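PDB 1LQT: NADPH-ferredoxin reductase FprA from Mycobacterium tuberculosis, which catalyses electron transfer between NADPH and ferredoxin through a bound FAD, and may supply electrons to cytochrome P450 systems. Local coordinates for residues Gly147-Ile153 with Leu313-Val319; Phe128-Tyr132 with Asp161-Leu166; Val197-Pro202 with Phe271-Pro275. All coordinates share one frame; numbering follows the deposited sequence.

The three contacts lie in the dinucleotide-binding domain that holds the NADP derivative and show how such a domain is built outward from its parallel sheet. Interaction 1 pairs strands 149-153 and 317-320. Interaction 2, about 13 Å from it between centres, lays helix 157-167, which follows strand 149-153, against helix 125-132; Val162 and Leu166 of helix 157-167 pack on those strands, and the two contacts' segments alternate in the chain. Interaction 3, about 15 Å from interaction 1 centre to centre, continues from strand 193-197, next in the sheet; it begins after interaction 2 is complete and lies between the segments of interaction 1. Interactions 2 and 3, centres about 20 Å apart, touch opposite ends of the same nucleotide.

Interaction 1 (Gly147-Ile153 with Leu313-Val319); sequences GARAVVI and LPAQLVV
Strands 149-153 and 317-319 run side by side in parallel, their axes 4.7 Å apart at closest approach and 17° from alignment, and alternate their backbone bonds in the ladder of a parallel pair. Val151 takes part through both its amide and its carbonyl: Val151 N donates to Leu317 O, and Val319 N donates to Val151 O over 2.8 Å. Ile153 N then closes on Val319 O. Where this ladder begins, a side-chain amide takes over part of the pairing. Gln316 bends at chi2 (80°) and brings OE1 back to Arg149 N, 2.9 Å away, the donor lying in the plane of the side-chain carbonyl; Gln316 N in turn donates to Arg149 O at 3.0 Å, so the two residues are joined by a reciprocal pair of nearly straight bonds. Arg149 also reaches across with its side chain. Arg149 NH1 gives a hydrogen bond of 2.9 Å to Pro314 O, which sits in the guanidinium plane, while Leu313 CD1 covers one face toward its rim, 3.8 Å from Arg149 NH1. Arg149 NE has a second partner outside the pair, in a salt bridge with Glu193. On the same face of the sheet, Val151 has chi1 at 173°, which stands CG2 beside the backbone N, anti to the carbonyl carbon, and there Val151 CG2 meets Ala315 CB at 3.8 Å. Ala150 CB and Leu317 CD2 meet on the reverse face at 4.0 Å. Leu166 of helix 157-167 covers this Ala150-Leu317 pair, and Val162 of the same helix packs on Val152. Strand 193-197 flanks strand 149-153 on the side away from 317-320, placing the pair inside the parallel sheet of a Rossmann-type domain, with Ile153 at the end that touches the bound nucleotide.

Interaction 2 (Phe128-Tyr132 with Asp161-Leu166); sequences FVGWY and DVARIL. With ODP (4-oxo-nicotinamide-adenine dinucleotide phosphate), chain I.
Tyr132 lays one face of its ring against Ile165, so that the phenol slants along helix 157-167, its hydroxyl directed toward the Asp161 end. Ile165 CG1 stands 4.0 Å from the centroid of the Tyr132 ring and 22° off its normal, a CH-pi contact displaced toward the rim, where the nearest ring atom, Tyr132 CZ, is 3.7 Å away. Ile165 CG2 reaches the same ring nearer its root, at CD2. The opposite face is backed by Val129 CA, one turn earlier in the ring's own helix, and the ring is thereby held between two helices. Its chi1 of 70° sets CG between the backbone N and the carbonyl carbon and helps send the hydroxyl toward Asp161, whose CB lies 3.5 Å from Tyr132 OH. The phenol ring and the Asp161 carboxylate are turned 65° apart. A water joins them, accepting from Tyr132 OH at 2.6 Å and donating to Asp161 OD2.

Helix 157-167 follows the glycine-rich turn after strand 149-153, in the strand-turn-helix arrangement of a Rossmann-type fold, and helix 125-132 packs beside it. Asp161 belongs to the pockets of both FAD and the NADP derivative. Its OD1 is gripped end-on by NH1 and NH2 of Arg164, one helical turn later: Arg164 NH1 is received by the anti lone pair of OD1, whereas NH2 comes from above the carboxylate plane. This double hold should restrict the rotation of the carboxylate, and Asp56 holds Arg164 in turn through a salt bridge to NE.

One turn before Tyr132, the Phe128 ring meets two aliphatic branches at a slant. Val162 CG1 approaches Phe128 CD2 at 3.8 Å, and Leu166 CD2 comes to within 3.5 Å of Phe128 CZ.

Interaction 3 (Val197-Pro202 with Phe271-Pro275); sequences VGRRGP and FLTSP. With ODP (4-oxo-nicotinamide-adenine dinucleotide phosphate), chain I.
The pocket for the 2'-phosphate and adenine of the NADP derivative is built on this contact, in which the loop after strand 193-197 is bonded to the start of strand 273-279. Thr273 N donates to Gly198 O at 2.9 Å, and Leu272 N reaches Arg200 O from above its carbonyl plane, which ties down the backbone on both sides of Arg199. A water donates to both Val197 O and Thr273 O. Pro202 CG rests squarely over the Phe271 ring, 3.8 Å from its centroid, in a CH-pi contact. From this base two arginines extend to the phosphate. Arg199, extended from CG to NE, gives NE to O1X and NH2 to O3X, the latter bond 2.8 Å long, and lays a guanidinium face on the adenine, with CZ 3.5 Å from C5A. Arg200 bends at chi3 (-66°) and meets the phosphate at the edge of its guanidinium, near its plane, with Arg200 NH2 2.8 Å from O2X, while its NE shares O1X with Arg199. Four hydrogen bonds thus spread over all three terminal oxygens. Paired arginines after a strand of the Rossmann-type sheet, gripping the 2'-phosphate, are characteristic of a site selective for NADP over NAD.

Interaction 1 (Gly147-Ile153 with Leu313-Val319)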
loop_
_atom_site.group_PDB
_atom_site.type_symbol
_atom_site.label_atom_id
_atom_site.label_comp_id
_atom_site.label_asym_id
_atom_site.label_seq_id
_atom_site.Cartn_x
_atom_site.Cartn_y
_atom_site.Cartn_z
ATOM N N GLY A 147 -10.244 6.337 -23.015
ATOM C CA GLY A 147 -11.351 5.498 -23.408
ATOM C C GLY A 147 -12.524 5.624 -22.471
ATOM O O GLY A 147 -12.364 5.833 -21.268
ATOM N N ALA A 148 -13.710 5.383 -22.982
ATOM C CA ALA A 148 -14.907 5.598 -22.225
ATOM C C ALA A 148 -15.153 4.687 -21.048
ATOM O O ALA A 148 -15.864 5.082 -20.143
ATOM C CB ALA A 148 -16.135 5.580 -23.157
ATOM N N ARG A 149 -14.655 3.467 -21.083
ATOM C CA ARG A 149 -14.937 2.531 -19.988
ATOM C C ARG A 149 -13.652 1.943 -19.418
ATOM O O ARG A 149 -12.786 1.461 -20.155
ATOM C CB ARG A 149 -15.848 1.375 -20.401
ATOM C CG ARG A 149 -16.173 0.441 -19.238
ATOM C CD ARG A 149 -17.144 -0.681 -19.548
ATOM N NE ARG A 149 -18.490 -0.160 -19.806
ATOM C CZ ARG A 149 -19.090 -0.156 -21.009
ATOM N NH1 ARG A 149 -18.526 -0.664 -22.092
ATOM N NH2 ARG A 149 -20.293 0.364 -21.124
ATOM N N ALA A 150 -13.576 1.992 -18.091
ATOM C CA ALA A 150 -12.531 1.297 -17.349
ATOM C C ALA A 150 -13.192 0.210 -16.495
ATOM O O ALA A 150 -14.311 0.381 -16.012
ATOM C CB ALA A 150 -11.779 2.257 -16.469
ATOM N N VAL A 151 -12.468 -0.883 -16.292
ATOM C CA VAL A 151 -12.906 -1.980 -15.434
ATOM C C VAL A 151 -11.867 -2.150 -14.344
ATOM O O VAL A 151 -10.685 -2.209 -14.612
ATOM C CB VAL A 151 -13.066 -3.239 -16.260
ATOM C CG1 VAL A 151 -13.348 -4.434 -15.372
ATOM C CG2 VAL A 151 -14.203 -3.071 -17.277
ATOM N N VAL A 152 -12.353 -2.227 -13.111
ATOM C CA VAL A 152 -11.538 -2.466 -11.934
ATOM C C VAL A 152 -11.956 -3.795 -11.346
ATOM O O VAL A 152 -13.119 -4.016 -11.046
ATOM C CB VAL A 152 -11.699 -1.346 -10.898
ATOM C CG1 VAL A 152 -10.846 -1.646 -9.664
ATOM C CG2 VAL A 152 -11.314 0.008 -11.478
ATOM N N ILE A 153 -10.996 -4.690 -11.193
ATOM C CA ILE A 153 -11.251 -6.013 -10.608
ATOM C C ILE A 153 -10.929 -5.969 -9.122
ATOM O O ILE A 153 -9.846 -5.544 -8.760
ATOM C CB ILE A 153 -10.416 -7.104 -11.277
ATOM C CG1 ILE A 153 -10.520 -7.070 -12.800
ATOM C CG2 ILE A 153 -10.784 -8.465 -10.703
ATOM C CD1 ILE A 153 -11.904 -7.216 -13.369
ATOM N N LEU A 313 -17.589 -7.310 -22.614
ATOM C CA LEU A 313 -17.870 -5.899 -22.390
ATOM C C LEU A 313 -16.733 -5.059 -22.985
ATOM O O LEU A 313 -15.576 -5.364 -22.699
ATOM C CB LEU A 313 -17.907 -5.670 -20.884
ATOM C CG LEU A 313 -18.294 -4.308 -20.358
ATOM C CD1 LEU A 313 -19.724 -3.970 -20.698
ATOM C CD2 LEU A 313 -18.117 -4.292 -18.830
ATOM N N PRO A 314 -16.998 -4.029 -23.793
ATOM C CA PRO A 314 -15.895 -3.176 -24.253
ATOM C C PRO A 314 -15.246 -2.447 -23.096
ATOM O O PRO A 314 -15.943 -1.983 -22.209
ATOM C CB PRO A 314 -16.571 -2.181 -25.196
ATOM C CG PRO A 314 -17.910 -2.811 -25.496
ATOM C CD PRO A 314 -18.307 -3.604 -24.310
ATOM N N ALA A 315 -13.939 -2.334 -23.121
ATOM C CA ALA A 315 -13.209 -1.598 -22.104
ATOM C C ALA A 315 -11.864 -1.249 -22.647
ATOM O O ALA A 315 -11.303 -2.021 -23.407
ATOM C CB ALA A 315 -13.077 -2.403 -20.845
ATOM N N GLN A 316 -11.322 -0.112 -22.209
ATOM C CA GLN A 316 -10.021 0.326 -22.722
ATOM C C GLN A 316 -8.948 0.404 -21.635
ATOM O O GLN A 316 -7.793 0.659 -21.936
ATOM C CB GLN A 316 -10.155 1.643 -23.469
ATOM C CG GLN A 316 -11.170 1.590 -24.583
ATOM C CD GLN A 316 -12.583 1.745 -24.068
ATOM O OE1 GLN A 316 -12.813 2.506 -23.138
ATOM N NE2 GLN A 316 -13.554 1.052 -24.715
ATOM N N LEU A 317 -9.340 0.152 -20.392
ATOM C CA LEU A 317 -8.433 0.098 -19.241
ATOM C C LEU A 317 -8.974 -0.957 -18.311
ATOM O O LEU A 317 -10.161 -0.944 -17.999
ATOM C CB LEU A 317 -8.393 1.435 -18.514
ATOM C CG LEU A 317 -7.533 1.485 -17.248
ATOM C CD1 LEU A 317 -6.067 1.324 -17.551
ATOM C CD2 LEU A 317 -7.813 2.777 -16.489
ATOM N N VAL A 318 -8.111 -1.861 -17.857
ATOM C CA VAL A 318 -8.441 -2.835 -16.829
ATOM C C VAL A 318 -7.387 -2.658 -15.735
ATOM O O VAL A 318 -6.194 -2.787 -15.997
ATOM C CB VAL A 318 -8.427 -4.276 -17.363
ATOM C CG1 VAL A 318 -8.638 -5.258 -16.211
ATOM C CG2 VAL A 318 -9.502 -4.460 -18.405
ATOM N N VAL A 319 -7.845 -2.345 -14.538
ATOM C CA VAL A 319 -6.982 -2.242 -13.377
ATOM C C VAL A 319 -7.347 -3.375 -12.429
ATOM O O VAL A 319 -8.460 -3.457 -11.939
ATOM C CB VAL A 319 -7.145 -0.921 -12.636
ATOM C CG1 VAL A 319 -6.165 -0.843 -11.466
ATOM C CG2 VAL A 319 -6.942 0.262 -13.573
#

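Interaction 2 (Phe128-Tyr132 with Asp161-Leu166)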
loop_
_atom_site.group_PDB
_atom_site.type_symbol
_atom_site.label_atom_id
_atom_site.label_comp_id
_atom_site.label_asym_id
_atom_site.label_seq_id
_atom_site.Cartn_x
_atom_site.Cartn_y
_atom_site.Cartn_z
ATOM N N PHE A 128 -1.005 1.690 -10.878
ATOM C CA PHE A 128 -1.822 2.863 -11.094
ATOM C C PHE A 128 -1.735 3.843 -9.936
ATOM O O PHE A 128 -1.551 5.039 -10.141
ATOM C CB PHE A 128 -3.272 2.440 -11.364
ATOM C CG PHE A 128 -4.155 3.595 -11.733
ATOM C CD1 PHE A 128 -3.950 4.298 -12.886
ATOM C CD2 PHE A 128 -5.218 3.952 -10.929
ATOM C CE1 PHE A 128 -4.765 5.374 -13.222
ATOM C CE2 PHE A 128 -6.014 5.020 -11.282
ATOM C CZ PHE A 128 -5.767 5.713 -12.401
ATOM N N VAL A 129 -1.874 3.328 -8.726
ATOM C CA VAL A 129 -1.739 4.095 -7.512
ATOM C C VAL A 129 -0.352 4.709 -7.408
ATOM O O VAL A 129 -0.184 5.891 -7.091
ATOM C CB VAL A 129 -2.032 3.231 -6.277
ATOM C CG1 VAL A 129 -1.732 4.000 -4.992
ATOM C CG2 VAL A 129 -3.479 2.720 -6.275
ATOM N N GLY A 130 0.676 3.891 -7.617
ATOM C CA GLY A 130 2.015 4.429 -7.571
ATOM C C GLY A 130 2.179 5.590 -8.540
ATOM O O GLY A 130 2.803 6.597 -8.235
ATOM N N TRP A 131 1.625 5.424 -9.735
ATOM C CA TRP A 131 1.697 6.474 -10.732
ATOM C C TRP A 131 0.949 7.739 -10.292
ATOM O O TRP A 131 1.510 8.832 -10.344
ATOM C CB TRP A 131 1.178 5.930 -12.064
ATOM C CG TRP A 131 1.093 6.933 -13.151
ATOM C CD1 TRP A 131 2.102 7.447 -13.902
ATOM C CD2 TRP A 131 -0.096 7.527 -13.637
ATOM N NE1 TRP A 131 1.612 8.324 -14.837
ATOM C CE2 TRP A 131 0.256 8.386 -14.692
ATOM C CE3 TRP A 131 -1.434 7.392 -13.312
ATOM C CZ2 TRP A 131 -0.702 9.126 -15.402
ATOM C CZ3 TRP A 131 -2.372 8.111 -14.010
ATOM C CH2 TRP A 131 -2.002 8.961 -15.022
ATOM N N TYR A 132 -0.284 7.594 -9.824
ATOM C CA TYR A 132 -1.015 8.794 -9.459
ATOM C C TYR A 132 -0.513 9.444 -8.176
ATOM O O TYR A 132 -0.776 10.616 -7.947
ATOM C CB TYR A 132 -2.531 8.638 -9.499
ATOM C CG TYR A 132 -3.250 7.775 -8.485
ATOM C CD1 TYR A 132 -3.160 7.980 -7.139
ATOM C CD2 TYR A 132 -4.103 6.776 -8.924
ATOM C CE1 TYR A 132 -3.923 7.210 -6.237
ATOM C CE2 TYR A 132 -4.865 6.032 -8.047
ATOM C CZ TYR A 132 -4.786 6.248 -6.699
ATOM O OH TYR A 132 -5.582 5.490 -5.863
ATOM N N ASP A 161 -10.504 3.369 -4.287
ATOM C CA ASP A 161 -9.584 4.467 -4.547
ATOM C C ASP A 161 -9.367 4.620 -6.057
ATOM O O ASP A 161 -9.413 5.723 -6.598
ATOM C CB ASP A 161 -8.228 4.230 -3.892
ATOM C CG ASP A 161 -8.177 4.461 -2.394
ATOM O OD1 ASP A 161 -9.167 4.890 -1.800
ATOM O OD2 ASP A 161 -7.092 4.248 -1.805
ATOM N N VAL A 162 -9.107 3.509 -6.748
ATOM C CA VAL A 162 -8.857 3.574 -8.177
ATOM C C VAL A 162 -10.047 4.182 -8.893
ATOM O O VAL A 162 -9.911 5.069 -9.733
ATOM C CB VAL A 162 -8.538 2.192 -8.720
ATOM C CG1 VAL A 162 -8.503 2.157 -10.218
ATOM C CG2 VAL A 162 -7.210 1.673 -8.157
ATOM N N ALA A 163 -11.237 3.708 -8.557
ATOM C CA ALA A 163 -12.437 4.175 -9.229
ATOM C C ALA A 163 -12.670 5.667 -8.947
ATOM O O ALA A 163 -13.038 6.420 -9.832
ATOM C CB ALA A 163 -13.606 3.357 -8.786
ATOM N N ARG A 164 -12.447 6.086 -7.706
ATOM C CA ARG A 164 -12.584 7.509 -7.363
ATOM C C ARG A 164 -11.645 8.374 -8.159
ATOM O O ARG A 164 -12.029 9.427 -8.650
ATOM C CB ARG A 164 -12.317 7.792 -5.900
ATOM C CG ARG A 164 -13.357 7.350 -4.940
ATOM C CD ARG A 164 -13.370 8.142 -3.578
ATOM N NE ARG A 164 -12.005 8.334 -3.116
ATOM C CZ ARG A 164 -11.222 7.342 -2.687
ATOM N NH1 ARG A 164 -11.709 6.145 -2.435
ATOM N NH2 ARG A 164 -9.945 7.619 -2.503
ATOM N N ILE A 165 -10.389 7.980 -8.233
ATOM C CA ILE A 165 -9.448 8.817 -8.958
ATOM C C ILE A 165 -9.787 8.893 -10.433
ATOM O O ILE A 165 -9.669 9.950 -11.051
ATOM C CB ILE A 165 -8.009 8.356 -8.675
ATOM C CG1 ILE A 165 -7.678 8.516 -7.166
ATOM C CG2 ILE A 165 -7.051 9.060 -9.569
ATOM C CD1 ILE A 165 -7.905 9.845 -6.577
ATOM N N LEU A 166 -10.295 7.803 -11.000
ATOM C CA LEU A 166 -10.676 7.807 -12.408
ATOM C C LEU A 166 -11.885 8.676 -12.728
ATOM O O LEU A 166 -12.021 9.134 -13.856
ATOM C CB LEU A 166 -10.945 6.373 -12.888
ATOM C CG LEU A 166 -9.711 5.468 -13.011
ATOM C CD1 LEU A 166 -10.185 4.034 -13.255
ATOM C CD2 LEU A 166 -8.785 5.921 -14.129
HETATM O O1X ODP I . -12.999 -12.980 -2.916
HETATM P P2B ODP I . -11.976 -12.166 -2.185
HETATM O O2X ODP I . -12.453 -11.624 -0.853
HETATM O O3X ODP I . -10.637 -12.871 -2.049
HETATM O O2B ODP I . -11.764 -10.900 -3.161
HETATM C C2B ODP I . -10.623 -10.051 -3.081
HETATM C C3B ODP I . -10.872 -8.694 -2.465
HETATM O O3B ODP I . -12.130 -8.188 -2.885
HETATM C C1B ODP I . -10.190 -9.686 -4.454
HETATM N N9A ODP I . -9.544 -10.709 -5.236
HETATM C C8A ODP I . -8.405 -11.416 -4.942
HETATM N N7A ODP I . -8.063 -12.231 -5.922
HETATM C C5A ODP I . -9.006 -12.061 -6.909
HETATM C C4A ODP I . -9.936 -11.115 -6.472
HETATM N N3A ODP I . -11.001 -10.678 -7.189
HETATM C C2A ODP I . -11.120 -11.257 -8.397
HETATM N N1A ODP I . -10.255 -12.178 -8.909
HETATM C C6A ODP I . -9.185 -12.590 -8.167
HETATM N N6A ODP I . -8.331 -13.445 -8.746
HETATM O O4B ODP I . -9.284 -8.621 -4.234
HETATM C C4B ODP I . -9.772 -7.858 -3.120
HETATM C C5B ODP I . -8.629 -7.549 -2.198
HETATM O O5B ODP I . -9.099 -6.653 -1.218
HETATM P PA ODP I . -8.186 -6.337 0.053
HETATM O O1A ODP I . -8.956 -5.472 0.944
HETATM O O2A ODP I . -7.607 -7.575 0.614
HETATM O O3 ODP I . -6.948 -5.575 -0.606
HETATM P PN ODP I . -6.734 -4.040 -1.108
HETATM O O1N ODP I . -7.972 -3.499 -1.710
HETATM O O2N ODP I . -5.484 -4.112 -1.893
HETATM O O5D ODP I . -6.512 -3.253 0.240
HETATM C C5D ODP I . -5.343 -3.564 1.042
HETATM C C4D ODP I . -5.586 -3.067 2.451
HETATM O O4D ODP I . -5.473 -1.652 2.547
HETATM C C1D ODP I . -6.658 -1.125 3.149
HETATM C C2D ODP I . -7.687 -2.151 2.922
HETATM O O2D ODP I . -8.857 -1.990 3.639
HETATM C C3D ODP I . -6.964 -3.445 2.980
HETATM O O3D ODP I . -6.887 -3.847 4.332
HETATM N N1N ODP I . -6.891 0.227 2.782
HETATM C C2N ODP I . -7.679 1.009 3.658
HETATM C C3N ODP I . -8.247 2.140 3.172
HETATM C C7N ODP I . -9.111 2.880 4.202
HETATM N N7N ODP I . -9.693 3.969 3.770
HETATM O O7N ODP I . -9.210 2.386 5.347
HETATM C C4N ODP I . -8.134 2.569 1.841
HETATM O O99 ODP I . -8.720 3.591 1.371
HETATM C C5N ODP I . -7.330 1.723 0.949
HETATM C C6N ODP I . -6.734 0.543 1.446
HETATM O O HOH W 1 -5.008 5.275 -3.312
#

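Interaction 3 (Val197-Pro202 with Phe271-Pro275)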
loop_
_atom_site.group_PDB
_atom_site.type_symbol
_atom_site.label_atom_id
_atom_site.label_comp_id
_atom_site.label_asym_id
_atom_site.label_seq_id
_atom_site.Cartn_x
_atom_site.Cartn_y
_atom_site.Cartn_z
ATOM N N VAL A 197 -15.706 -4.923 -10.391
ATOM C CA VAL A 197 -16.111 -6.312 -10.596
ATOM C C VAL A 197 -15.579 -7.179 -9.450
ATOM O O VAL A 197 -14.365 -7.381 -9.326
ATOM C CB VAL A 197 -15.563 -6.817 -11.944
ATOM C CG1 VAL A 197 -16.038 -8.219 -12.230
ATOM C CG2 VAL A 197 -15.969 -5.889 -13.073
ATOM N N GLY A 198 -16.500 -7.683 -8.631
ATOM C CA GLY A 198 -16.204 -8.530 -7.491
ATOM C C GLY A 198 -16.553 -9.970 -7.788
ATOM O O GLY A 198 -17.644 -10.253 -8.245
ATOM N N ARG A 199 -15.656 -10.892 -7.438
ATOM C CA ARG A 199 -15.863 -12.302 -7.726
ATOM C C ARG A 199 -16.866 -12.962 -6.803
ATOM O O ARG A 199 -17.607 -13.857 -7.245
ATOM C CB ARG A 199 -14.541 -13.066 -7.774
ATOM C CG ARG A 199 -13.773 -13.145 -6.461
ATOM C CD ARG A 199 -12.596 -14.064 -6.572
ATOM N NE ARG A 199 -11.794 -14.022 -5.359
ATOM C CZ ARG A 199 -10.638 -14.644 -5.249
ATOM N NH1 ARG A 199 -10.177 -15.361 -6.256
ATOM N NH2 ARG A 199 -9.960 -14.564 -4.129
ATOM N N ARG A 200 -16.862 -12.572 -5.527
ATOM C CA ARG A 200 -17.851 -13.041 -4.573
ATOM C C ARG A 200 -18.967 -12.009 -4.475
ATOM O O ARG A 200 -19.143 -11.203 -5.371
ATOM C CB ARG A 200 -17.202 -13.458 -3.254
ATOM C CG ARG A 200 -16.246 -14.645 -3.429
ATOM C CD ARG A 200 -15.786 -15.268 -2.144
ATOM N NE ARG A 200 -14.949 -14.346 -1.386
ATOM C CZ ARG A 200 -14.717 -14.453 -0.086
ATOM N NH1 ARG A 200 -15.285 -15.405 0.639
ATOM N NH2 ARG A 200 -13.969 -13.552 0.517
ATOM N N GLY A 201 -19.791 -12.114 -3.436
ATOM C CA GLY A 201 -20.945 -11.256 -3.298
ATOM C C GLY A 201 -20.720 -10.090 -2.378
ATOM O O GLY A 201 -19.653 -9.915 -1.775
ATOM N N PRO A 202 -21.749 -9.264 -2.236
ATOM C CA PRO A 202 -21.633 -8.100 -1.360
ATOM C C PRO A 202 -21.248 -8.443 0.081
ATOM O O PRO A 202 -20.535 -7.648 0.700
ATOM C CB PRO A 202 -23.031 -7.472 -1.451
ATOM C CG PRO A 202 -23.545 -7.903 -2.767
ATOM C CD PRO A 202 -23.039 -9.289 -2.948
ATOM N N PHE A 271 -21.198 -7.777 -8.814
ATOM C CA PHE A 271 -20.736 -8.823 -7.939
ATOM C C PHE A 271 -20.896 -10.170 -8.644
ATOM O O PHE A 271 -21.440 -10.274 -9.730
ATOM C CB PHE A 271 -21.471 -8.799 -6.610
ATOM C CG PHE A 271 -21.298 -7.510 -5.858
ATOM C CD1 PHE A 271 -20.236 -7.332 -4.984
ATOM C CD2 PHE A 271 -22.162 -6.461 -6.042
ATOM C CE1 PHE A 271 -20.078 -6.157 -4.294
ATOM C CE2 PHE A 271 -22.000 -5.283 -5.354
ATOM C CZ PHE A 271 -20.952 -5.126 -4.469
ATOM N N LEU A 272 -20.350 -11.211 -8.014
ATOM C CA LEU A 272 -20.428 -12.584 -8.499
ATOM C C LEU A 272 -19.980 -12.677 -9.967
ATOM O O LEU A 272 -20.564 -13.378 -10.790
ATOM C CB LEU A 272 -21.816 -13.165 -8.309
ATOM C CG LEU A 272 -22.229 -13.280 -6.861
ATOM C CD1 LEU A 272 -23.660 -13.723 -6.701
ATOM C CD2 LEU A 272 -21.320 -14.225 -6.096
ATOM N N THR A 273 -18.873 -11.997 -10.260
ATOM C CA THR A 273 -18.359 -11.891 -11.612
ATOM C C THR A 273 -16.836 -11.976 -11.563
ATOM O O THR A 273 -16.217 -11.282 -10.776
ATOM C CB THR A 273 -18.807 -10.573 -12.259
ATOM O OG1 THR A 273 -20.216 -10.479 -12.237
ATOM C CG2 THR A 273 -18.374 -10.490 -13.700
ATOM N N SER A 274 -16.264 -12.768 -12.465
ATOM C CA SER A 274 -14.822 -12.884 -12.589
ATOM C C SER A 274 -14.370 -12.505 -13.984
ATOM O O SER A 274 -15.023 -12.806 -14.972
ATOM C CB SER A 274 -14.358 -14.316 -12.309
ATOM O OG SER A 274 -14.417 -14.631 -10.949
ATOM N N PRO A 275 -13.176 -11.911 -14.090
ATOM C CA PRO A 275 -12.565 -11.691 -15.393
ATOM C C PRO A 275 -11.987 -12.999 -15.909
ATOM O O PRO A 275 -11.220 -13.665 -15.226
ATOM C CB PRO A 275 -11.475 -10.685 -15.115
ATOM C CG PRO A 275 -11.036 -10.998 -13.698
ATOM C CD PRO A 275 -12.310 -11.426 -12.996
HETATM O O1X ODP I . -12.999 -12.980 -2.916
HETATM P P2B ODP I . -11.976 -12.166 -2.185
HETATM O O2X ODP I . -12.453 -11.624 -0.853
HETATM O O3X ODP I . -10.637 -12.871 -2.049
HETATM O O2B ODP I . -11.764 -10.900 -3.161
HETATM C C2B ODP I . -10.623 -10.051 -3.081
HETATM C C3B ODP I . -10.872 -8.694 -2.465
HETATM O O3B ODP I . -12.130 -8.188 -2.885
HETATM C C1B ODP I . -10.190 -9.686 -4.454
HETATM N N9A ODP I . -9.544 -10.709 -5.236
HETATM C C8A ODP I . -8.405 -11.416 -4.942
HETATM N N7A ODP I . -8.063 -12.231 -5.922
HETATM C C5A ODP I . -9.006 -12.061 -6.909
HETATM C C4A ODP I . -9.936 -11.115 -6.472
HETATM N N3A ODP I . -11.001 -10.678 -7.189
HETATM C C2A ODP I . -11.120 -11.257 -8.397
HETATM N N1A ODP I . -10.255 -12.178 -8.909
HETATM C C6A ODP I . -9.185 -12.590 -8.167
HETATM N N6A ODP I . -8.331 -13.445 -8.746
HETATM O O4B ODP I . -9.284 -8.621 -4.234
HETATM C C4B ODP I . -9.772 -7.858 -3.120
HETATM C C5B ODP I . -8.629 -7.549 -2.198
HETATM O O5B ODP I . -9.099 -6.653 -1.218
HETATM P PA ODP I . -8.186 -6.337 0.053
HETATM O O1A ODP I . -8.956 -5.472 0.944
HETATM O O2A ODP I . -7.607 -7.575 0.614
HETATM O O3 ODP I . -6.948 -5.575 -0.606
HETATM P PN ODP I . -6.734 -4.040 -1.108
HETATM O O1N ODP I . -7.972 -3.499 -1.710
HETATM O O2N ODP I . -5.484 -4.112 -1.893
HETATM O O5D ODP I . -6.512 -3.253 0.240
HETATM C C5D ODP I . -5.343 -3.564 1.042
HETATM C C4D ODP I . -5.586 -3.067 2.451
HETATM O O4D ODP I . -5.473 -1.652 2.547
HETATM C C1D ODP I . -6.658 -1.125 3.149
HETATM C C2D ODP I . -7.687 -2.151 2.922
HETATM O O2D ODP I . -8.857 -1.990 3.639
HETATM C C3D ODP I . -6.964 -3.445 2.980
HETATM O O3D ODP I . -6.887 -3.847 4.332
HETATM N N1N ODP I . -6.891 0.227 2.782
HETATM C C2N ODP I . -7.679 1.009 3.658
HETATM C C3N ODP I . -8.247 2.140 3.172
HETATM C C7N ODP I . -9.111 2.880 4.202
HETATM N N7N ODP I . -9.693 3.969 3.770
HETATM O O7N ODP I . -9.210 2.386 5.347
HETATM C C4N ODP I . -8.134 2.569 1.841
HETATM O O99 ODP I . -8.720 3.591 1.371
HETATM C C5N ODP I . -7.330 1.723 0.949
HETATM C C6N ODP I . -6.734 0.543 1.446
HETATM O O HOH W 2 -13.722 -10.158 -10.076
#